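Local coordinates for Ras-related protein Rab-7L1 (Homo sapiens, PDB 6HH2), which binds and hydrolyses GTP as a Rab-family switch in vesicle trafficking, maintains the endosome-trans-Golgi network and recruits the kinase LRRK2 to the Golgi, stimulating its activity, at residues V171-E174 with K175-R178; W135-S138 with R139-D143; K37-K40 with S41-V45. The protein carries 4 engineered substitutions. All coordinates share one frame; numbering follows the deposited sequence. Where two conformers were deposited one is given.

Contact 1. Residues V171-E174 with K175-R178; sequences VLIE and KMMR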
loop_
_atom_site.group_PDB
_atom_site.type_symbol
_atom_site.label_atom_id
_atom_site.label_comp_id
_atom_site.label_asym_id
_atom_site.label_seq_id
_atom_site.Cartn_x
_atom_site.Cartn_y
_atom_site.Cartn_z
ATOM N N VAL A 171 3.040 8.652 -6.969
ATOM C CA VAL A 171 2.080 8.518 -8.073
ATOM C C VAL A 171 0.746 7.989 -7.566
ATOM O O VAL A 171 -0.310 8.332 -8.116
ATOM C CB VAL A 171 2.645 7.714 -9.263
ATOM C CG1 VAL A 171 3.952 8.364 -9.795
ATOM C CG2 VAL A 171 2.765 6.243 -8.932
ATOM N N LEU A 172 0.755 7.203 -6.495
ATOM C CA LEU A 172 -0.505 6.794 -5.880
ATOM C C LEU A 172 -1.241 7.981 -5.257
ATOM O O LEU A 172 -2.464 8.086 -5.397
ATOM C CB LEU A 172 -0.242 5.698 -4.854
ATOM C CG LEU A 172 -1.494 5.092 -4.219
ATOM C CD1 LEU A 172 -2.373 4.407 -5.253
ATOM C CD2 LEU A 172 -1.071 4.120 -3.116
ATOM N N ILE A 173 -0.523 8.882 -4.569
ATOM C CA ILE A 173 -1.170 10.093 -4.043
ATOM C C ILE A 173 -1.801 10.892 -5.155
ATOM O O ILE A 173 -2.925 11.404 -5.015
ATOM C CB ILE A 173 -0.148 10.946 -3.282
ATOM C CG1 ILE A 173 0.298 10.203 -2.041
ATOM C CG2 ILE A 173 -0.739 12.355 -2.922
ATOM C CD1 ILE A 173 1.543 10.897 -1.332
ATOM N N GLU A 174 -1.080 11.056 -6.262
ATOM C CA GLU A 174 -1.626 11.862 -7.338
ATOM C C GLU A 174 -2.874 11.220 -7.909
ATOM O O GLU A 174 -3.834 11.928 -8.251
ATOM C CB GLU A 174 -0.551 12.149 -8.380
ATOM C CG GLU A 174 0.668 12.885 -7.743
ATOM C CD GLU A 174 1.671 13.383 -8.738
ATOM O OE1 GLU A 174 1.340 13.340 -9.936
ATOM O OE2 GLU A 174 2.765 13.866 -8.345
ATOM N N LYS A 175 -2.921 9.890 -7.923
ATOM C CA LYS A 175 -4.139 9.220 -8.396
ATOM C C LYS A 175 -5.293 9.401 -7.411
ATOM O O LYS A 175 -6.447 9.569 -7.819
ATOM C CB LYS A 175 -3.848 7.730 -8.614
ATOM C CG LYS A 175 -5.107 6.903 -9.008
ATOM C CD LYS A 175 -5.568 7.285 -10.406
ATOM C CE LYS A 175 -4.782 6.514 -11.451
ATOM N NZ LYS A 175 -5.382 6.830 -12.781
ATOM N N MET A 176 -5.015 9.300 -6.115
ATOM C CA MET A 176 -6.073 9.509 -5.126
ATOM C C MET A 176 -6.604 10.935 -5.192
ATOM O O MET A 176 -7.806 11.164 -5.029
ATOM C CB MET A 176 -5.560 9.204 -3.720
ATOM C CG MET A 176 -5.260 7.683 -3.509
ATOM S SD MET A 176 -4.896 7.288 -1.802
ATOM C CE MET A 176 -3.316 8.183 -1.524
ATOM N N MET A 177 -5.724 11.911 -5.462
ATOM C CA MET A 177 -6.199 13.284 -5.652
ATOM C C MET A 177 -7.089 13.404 -6.889
ATOM O O MET A 177 -8.137 14.063 -6.855
ATOM C CB MET A 177 -5.007 14.245 -5.737
ATOM C CG MET A 177 -4.297 14.435 -4.389
ATOM S SD MET A 177 -5.311 15.371 -3.238
ATOM C CE MET A 177 -5.167 17.036 -3.902
ATOM N N ARG A 178 -6.707 12.743 -7.979
ATOM C CA ARG A 178 -7.516 12.767 -9.190
ATOM C C ARG A 178 -8.875 12.128 -8.949
ATOM O O ARG A 178 -9.889 12.578 -9.483
ATOM C CB ARG A 178 -6.778 12.055 -10.319
ATOM C CG ARG A 178 -7.452 12.270 -11.674
ATOM C CD ARG A 178 -6.682 11.644 -12.827
ATOM N NE ARG A 178 -7.420 11.821 -14.085
ATOM C CZ ARG A 178 -6.965 11.454 -15.286
ATOM N NH1 ARG A 178 -5.758 10.887 -15.397
ATOM N NH2 ARG A 178 -7.715 11.646 -16.364
#
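Met176 bends its methyl back against the preceding turn of its own helix, where CE comes to 4.2 Å from Ile173 CG1, the two side chains running at a slant to each other. This is the buried side of helix 165-178, the C-terminal helix of the Ras-like G domain, which lies along the central sheet. The same CE is 3.8 Å from Ile173 CA and approaches Leu172 CG more distantly, so the methyl lies beside the backbone of Ile173 and at the margin of Leu172. The turn at chi3 (-66°) folds the methyl back in this way after a chain that is extended at chi2. Met177 meets the other branch of Ile173: its CG lies 4.4 Å from Ile173 CG2, which is trans to the backbone N, and then its chain bends at chi2 and chi3 and its end leads away from the preceding turn.

On the sheet side, Leu172 touches Ala86 and Val88, Met176 reaches Phe11 and Val13, and Ile173 and Met177 both touch Trp54 and Val60, so one helical face spans four strands of the sheet. Four successive i to i+4 backbone bonds hold the turns together; Met176 N to Leu172 O is 2.9 Å, with an N-H...O angle of 162°.

Toward the solvent edge the apolar character gives way to charge. Lys175 bends at chi2 and chi3, carrying its amine away from the preceding turn, and Arg178 stretches out from CG to NE. Glu174 directs its carboxylate back along the helix to a salt bridge with Arg170, made through OE2, while its carbonyl O takes the amide of Arg178 at 3.0 Å.

Contact 2. Residues W135-S138 with R139-D143; sequences WAVS and RDQID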
loop_
_atom_site.group_PDB
_atom_site.type_symbol
_atom_site.label_atom_id
_atom_site.label_comp_id
_atom_site.label_asym_id
_atom_site.label_seq_id
_atom_site.Cartn_x
_atom_site.Cartn_y
_atom_site.Cartn_z
ATOM N N TRP A 135 15.177 -13.916 -8.166
ATOM C CA TRP A 135 13.748 -13.795 -7.947
ATOM C C TRP A 135 13.042 -15.110 -8.276
ATOM O O TRP A 135 13.559 -15.959 -9.011
ATOM C CB TRP A 135 13.193 -12.728 -8.888
ATOM C CG TRP A 135 13.649 -11.312 -8.664
ATOM C CD1 TRP A 135 14.685 -10.855 -7.885
ATOM C CD2 TRP A 135 13.041 -10.166 -9.234
ATOM N NE1 TRP A 135 14.768 -9.488 -7.966
ATOM C CE2 TRP A 135 13.760 -9.036 -8.785
ATOM C CE3 TRP A 135 11.939 -9.986 -10.075
ATOM C CZ2 TRP A 135 13.428 -7.728 -9.183
ATOM C CZ3 TRP A 135 11.599 -8.702 -10.453
ATOM C CH2 TRP A 135 12.338 -7.586 -10.006
ATOM N N ALA A 136 11.846 -15.269 -7.719
ATOM C CA ALA A 136 11.030 -16.449 -7.952
ATOM C C ALA A 136 9.994 -16.228 -9.039
ATOM O O ALA A 136 9.271 -17.165 -9.386
ATOM C CB ALA A 136 10.326 -16.866 -6.654
ATOM N N VAL A 137 9.903 -15.002 -9.569
ATOM C CA VAL A 137 9.003 -14.646 -10.656
ATOM C C VAL A 137 9.785 -13.755 -11.614
ATOM O O VAL A 137 10.796 -13.138 -11.248
ATOM C CB VAL A 137 7.756 -13.884 -10.146
ATOM C CG1 VAL A 137 6.961 -14.786 -9.176
ATOM C CG2 VAL A 137 8.151 -12.579 -9.443
ATOM N N SER A 138 9.298 -13.666 -12.854
ATOM C CA SER A 138 9.877 -12.765 -13.835
ATOM C C SER A 138 9.044 -11.496 -13.970
ATOM O O SER A 138 7.867 -11.466 -13.624
ATOM C CB SER A 138 9.940 -13.442 -15.212
ATOM O OG SER A 138 8.624 -13.663 -15.720
ATOM N N ARG A 139 9.651 -10.456 -14.559
ATOM C CA ARG A 139 8.917 -9.204 -14.719
ATOM C C ARG A 139 7.742 -9.372 -15.674
ATOM O O ARG A 139 6.675 -8.790 -15.458
ATOM C CB ARG A 139 9.865 -8.094 -15.183
ATOM C CG ARG A 139 10.844 -7.645 -14.092
ATOM C CD ARG A 139 11.988 -6.759 -14.674
ATOM N NE ARG A 139 12.864 -6.240 -13.609
ATOM C CZ ARG A 139 13.964 -6.870 -13.186
ATOM N NH1 ARG A 139 14.303 -8.046 -13.714
ATOM N NH2 ARG A 139 14.728 -6.339 -12.238
ATOM N N ASP A 140 7.925 -10.146 -16.745
ATOM C CA ASP A 140 6.803 -10.384 -17.652
ATOM C C ASP A 140 5.664 -11.097 -16.938
ATOM O O ASP A 140 4.491 -10.769 -17.145
ATOM C CB ASP A 140 7.243 -11.154 -18.900
ATOM C CG ASP A 140 8.013 -10.275 -19.910
ATOM O OD1 ASP A 140 8.031 -9.022 -19.763
ATOM O OD2 ASP A 140 8.609 -10.839 -20.855
ATOM N N GLN A 141 6.096 -12.064 -16.144
ATOM C CA GLN A 141 4.971 -12.713 -15.244
ATOM C C GLN A 141 4.224 -11.659 -14.306
ATOM O O GLN A 141 2.987 -11.674 -14.111
ATOM C CB GLN A 141 5.615 -13.782 -14.346
ATOM C CG GLN A 141 5.727 -15.200 -14.942
ATOM C CD GLN A 141 6.476 -16.136 -13.988
ATOM O OE1 GLN A 141 7.161 -15.673 -13.066
ATOM N NE2 GLN A 141 6.327 -17.455 -14.190
ATOM N N ILE A 142 5.000 -10.779 -13.721
ATOM C CA ILE A 142 4.343 -9.790 -12.868
ATOM C C ILE A 142 3.387 -8.920 -13.665
ATOM O O ILE A 142 2.266 -8.629 -13.221
ATOM C CB ILE A 142 5.383 -8.942 -12.133
ATOM C CG1 ILE A 142 6.251 -9.839 -11.240
ATOM C CG2 ILE A 142 4.676 -7.924 -11.257
ATOM C CD1 ILE A 142 7.474 -9.107 -10.716
ATOM N N ASP A 143 3.827 -8.450 -14.817
ATOM C CA ASP A 143 2.967 -7.584 -15.622
ATOM C C ASP A 143 1.704 -8.295 -16.064
ATOM O O ASP A 143 0.620 -7.711 -16.019
ATOM C CB ASP A 143 3.725 -7.021 -16.831
ATOM C CG ASP A 143 2.933 -5.916 -17.554
ATOM O OD1 ASP A 143 2.750 -4.860 -16.891
ATOM O OD2 ASP A 143 2.490 -6.154 -18.702
#
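Trp135 lays the six-membered part of its indole against the guanidinium of Arg139, CH2 standing 3.5 Å from Arg139 NH2. The two planes are 32° apart, and CH2 lies over one guanidinium face, displaced toward its rim. The neighbouring CZ3 meets Ile142 CD1 at 4.2 Å. The indole NE1 is engaged by the carbonyl of Ser130, and a salt bridge from NH2 to Glu156 helps to fix the arginine, whose charge is thereby probably balanced. The Trp135 side chain is about 9 Å from the bound GDP.

Val137 turns CG2 inward to Ile142 CD1, 3.8 Å away, the two side chains crossing at about a right angle.

Ser138 is the N-cap of helix 139-148 and forms a capping box with Gln141. Its OG, placed between backbone N and carbonyl carbon (chi1 67°), accepts from Gln141 N at 3.0 Å. In return, in the conformer described, Ser138 N donates to Gln141 OE1 at 2.9 Å, with the donor tilted 33° from the amide carbonyl plane. The first helical bond, Ile142 N to Ser138 O, is 2.9 Å, so each of the three polar groups of Ser138 serves the helix start.

Ile142 continues inward onto Phe91, Leu125 and Ala127 of the sheet. Val137 packs with it on Phe99, while Trp135 and Arg139 border strand 153-156, so the helix start packs on helix 96-112 and on strands 86-92, 123-128 and 153-156.

Contact 3. Residues K37-K40 with S41-V45; sequences KHYK and STVGV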
loop_
_atom_site.group_PDB
_atom_site.type_symbol
_atom_site.label_atom_id
_atom_site.label_comp_id
_atom_site.label_asym_id
_atom_site.label_seq_id
_atom_site.Cartn_x
_atom_site.Cartn_y
_atom_site.Cartn_z
ATOM N N LYS A 37 7.029 11.540 16.545
ATOM C CA LYS A 37 5.937 10.669 16.975
ATOM C C LYS A 37 5.050 11.326 18.009
ATOM O O LYS A 37 4.210 10.626 18.636
ATOM C CB LYS A 37 6.504 9.361 17.541
ATOM C CG LYS A 37 7.163 8.496 16.436
ATOM C CD LYS A 37 7.463 7.112 17.016
ATOM C CE LYS A 37 8.862 6.682 16.863
ATOM N NZ LYS A 37 8.954 5.452 17.753
ATOM N N HIS A 38 5.237 12.620 18.267
ATOM C CA HIS A 38 4.456 13.323 19.269
ATOM C C HIS A 38 2.966 13.153 19.031
ATOM O O HIS A 38 2.182 13.038 20.000
ATOM C CB HIS A 38 4.859 14.811 19.278
ATOM C CG HIS A 38 4.262 15.617 20.389
ATOM N ND1 HIS A 38 3.024 16.205 20.288
ATOM C CD2 HIS A 38 4.781 16.025 21.573
ATOM C CE1 HIS A 38 2.778 16.903 21.384
ATOM N NE2 HIS A 38 3.835 16.824 22.179
ATOM N N TYR A 39 2.562 13.067 17.776
ATOM C CA TYR A 39 1.158 12.989 17.440
ATOM C C TYR A 39 0.484 11.717 17.953
ATOM O O TYR A 39 -0.731 11.729 18.123
ATOM C CB TYR A 39 0.965 13.095 15.928
ATOM C CG TYR A 39 1.347 11.839 15.137
ATOM C CD1 TYR A 39 2.678 11.572 14.762
ATOM C CD2 TYR A 39 0.367 10.925 14.751
ATOM C CE1 TYR A 39 3.012 10.419 14.045
ATOM C CE2 TYR A 39 0.685 9.791 14.026
ATOM C CZ TYR A 39 2.025 9.542 13.662
ATOM O OH TYR A 39 2.353 8.416 12.931
ATOM N N LYS A 40 1.227 10.627 18.180
ATOM C CA LYS A 40 0.563 9.347 18.454
ATOM C C LYS A 40 -0.219 9.383 19.748
ATOM O O LYS A 40 -1.187 8.624 19.916
ATOM C CB LYS A 40 1.614 8.243 18.513
ATOM C CG LYS A 40 2.233 8.002 17.161
ATOM C CD LYS A 40 3.280 6.931 17.246
ATOM C CE LYS A 40 3.862 6.656 15.895
ATOM N NZ LYS A 40 2.882 5.944 14.961
ATOM N N SER A 41 0.178 10.237 20.676
ATOM C CA SER A 41 -0.476 10.182 21.985
ATOM C C SER A 41 -1.944 10.606 21.905
ATOM O O SER A 41 -2.759 10.191 22.742
ATOM C CB SER A 41 0.329 10.993 22.987
ATOM O OG SER A 41 0.029 12.357 22.861
ATOM N N THR A 42 -2.319 11.402 20.902
ATOM C CA THR A 42 -3.703 11.830 20.716
ATOM C C THR A 42 -4.369 11.261 19.467
ATOM O O THR A 42 -5.603 11.266 19.383
ATOM C CB THR A 42 -3.810 13.364 20.718
ATOM O OG1 THR A 42 -3.000 13.888 19.636
ATOM C CG2 THR A 42 -3.325 13.943 22.016
ATOM N N VAL A 43 -3.597 10.777 18.496
ATOM C CA VAL A 43 -4.155 10.192 17.286
ATOM C C VAL A 43 -4.325 8.682 17.438
ATOM O O VAL A 43 -5.125 8.066 16.714
ATOM C CB VAL A 43 -3.195 10.558 16.131
ATOM C CG1 VAL A 43 -3.511 9.796 14.846
ATOM C CG2 VAL A 43 -3.222 12.086 15.908
ATOM N N GLY A 44 -3.549 8.075 18.327
ATOM C CA GLY A 44 -3.522 6.632 18.484
ATOM C C GLY A 44 -2.534 5.941 17.568
ATOM O O GLY A 44 -1.660 6.566 16.938
ATOM N N VAL A 45 -2.722 4.619 17.430
ATOM C CA VAL A 45 -1.772 3.784 16.705
ATOM C C VAL A 45 -2.428 2.763 15.768
ATOM O O VAL A 45 -1.773 1.810 15.337
ATOM C CB VAL A 45 -0.751 3.121 17.657
ATOM C CG1 VAL A 45 0.149 4.184 18.360
ATOM C CG2 VAL A 45 -1.461 2.206 18.679
HETATM O O HOH W 1 -0.365 14.211 20.531
HETATM O O HOH W 2 2.811 12.975 22.688
HETATM O O HOH W 3 0.141 6.479 14.936
#
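Tyr39 sets the edge of its ring against Val43 in the short helix 40-43, CD2 lying 3.8 Å from Val43 CB with Val43 CG2 near the ring plane. The next residue, Lys40, runs its chain over one face of that ring. From CB, 4.0 Å from Gly44 O, the chain continues to CG, which sits 3.8 Å above the plane of the Tyr39 ring and over its centre. CD comes to 4.3 Å from Val45 CG1. A bend at chi4 (-71°) then brings NZ to Tyr39 OH, to which it donates at 3.2 Å. NZ also donates to a water that bridges to Gly44 O, and forms a salt bridge with Asp33, whose other carboxylate oxygen bonds Tyr39 OH.

Along the backbone, Tyr39 O accepts twice: Val43 N arrives at 3.0 Å and Thr42 N from above the carbonyl plane. Gly44, which leaves the helix with positive phi, donates to Lys40 O at 2.9 Å. Two more waters link His38 O to Ser41 OG, and one also reaches Thr42 OG1.

Residues 39-45 belong to the effector region, assigned by similarity, and Gly44-Val45 is the GtgE cleavage site; with GDP bound, the Lys40 side chain is about 13 Å from the magnesium ion. Lysine, tyrosine and aspartate thus form a polar cluster that ties this segment to Asp33, while backbone bonds make the turn; the nearby Asp33 carboxylate would probably favour the protonated amine.

In the fold
Contact 1 is the most inward of the three, its centre about 13 Å from the chain centre, with three of its residues buried against the sheet. Contacts 2 and 3 are surface contacts on opposite sides of the chain's centre, their own centres about 39 Å apart. All three involve helices, but at different points: contact 1 within helix 165-178, contact 2 at the start of helix 139-148, contact 3 in a single short turn. The chemistry follows. Thioether and branched aliphatic groups dominate the first, a capping box and a guanidinium laid against an indole the second, and water bridges with a lysine-tyrosine hydrogen bond the third. None of them touches another.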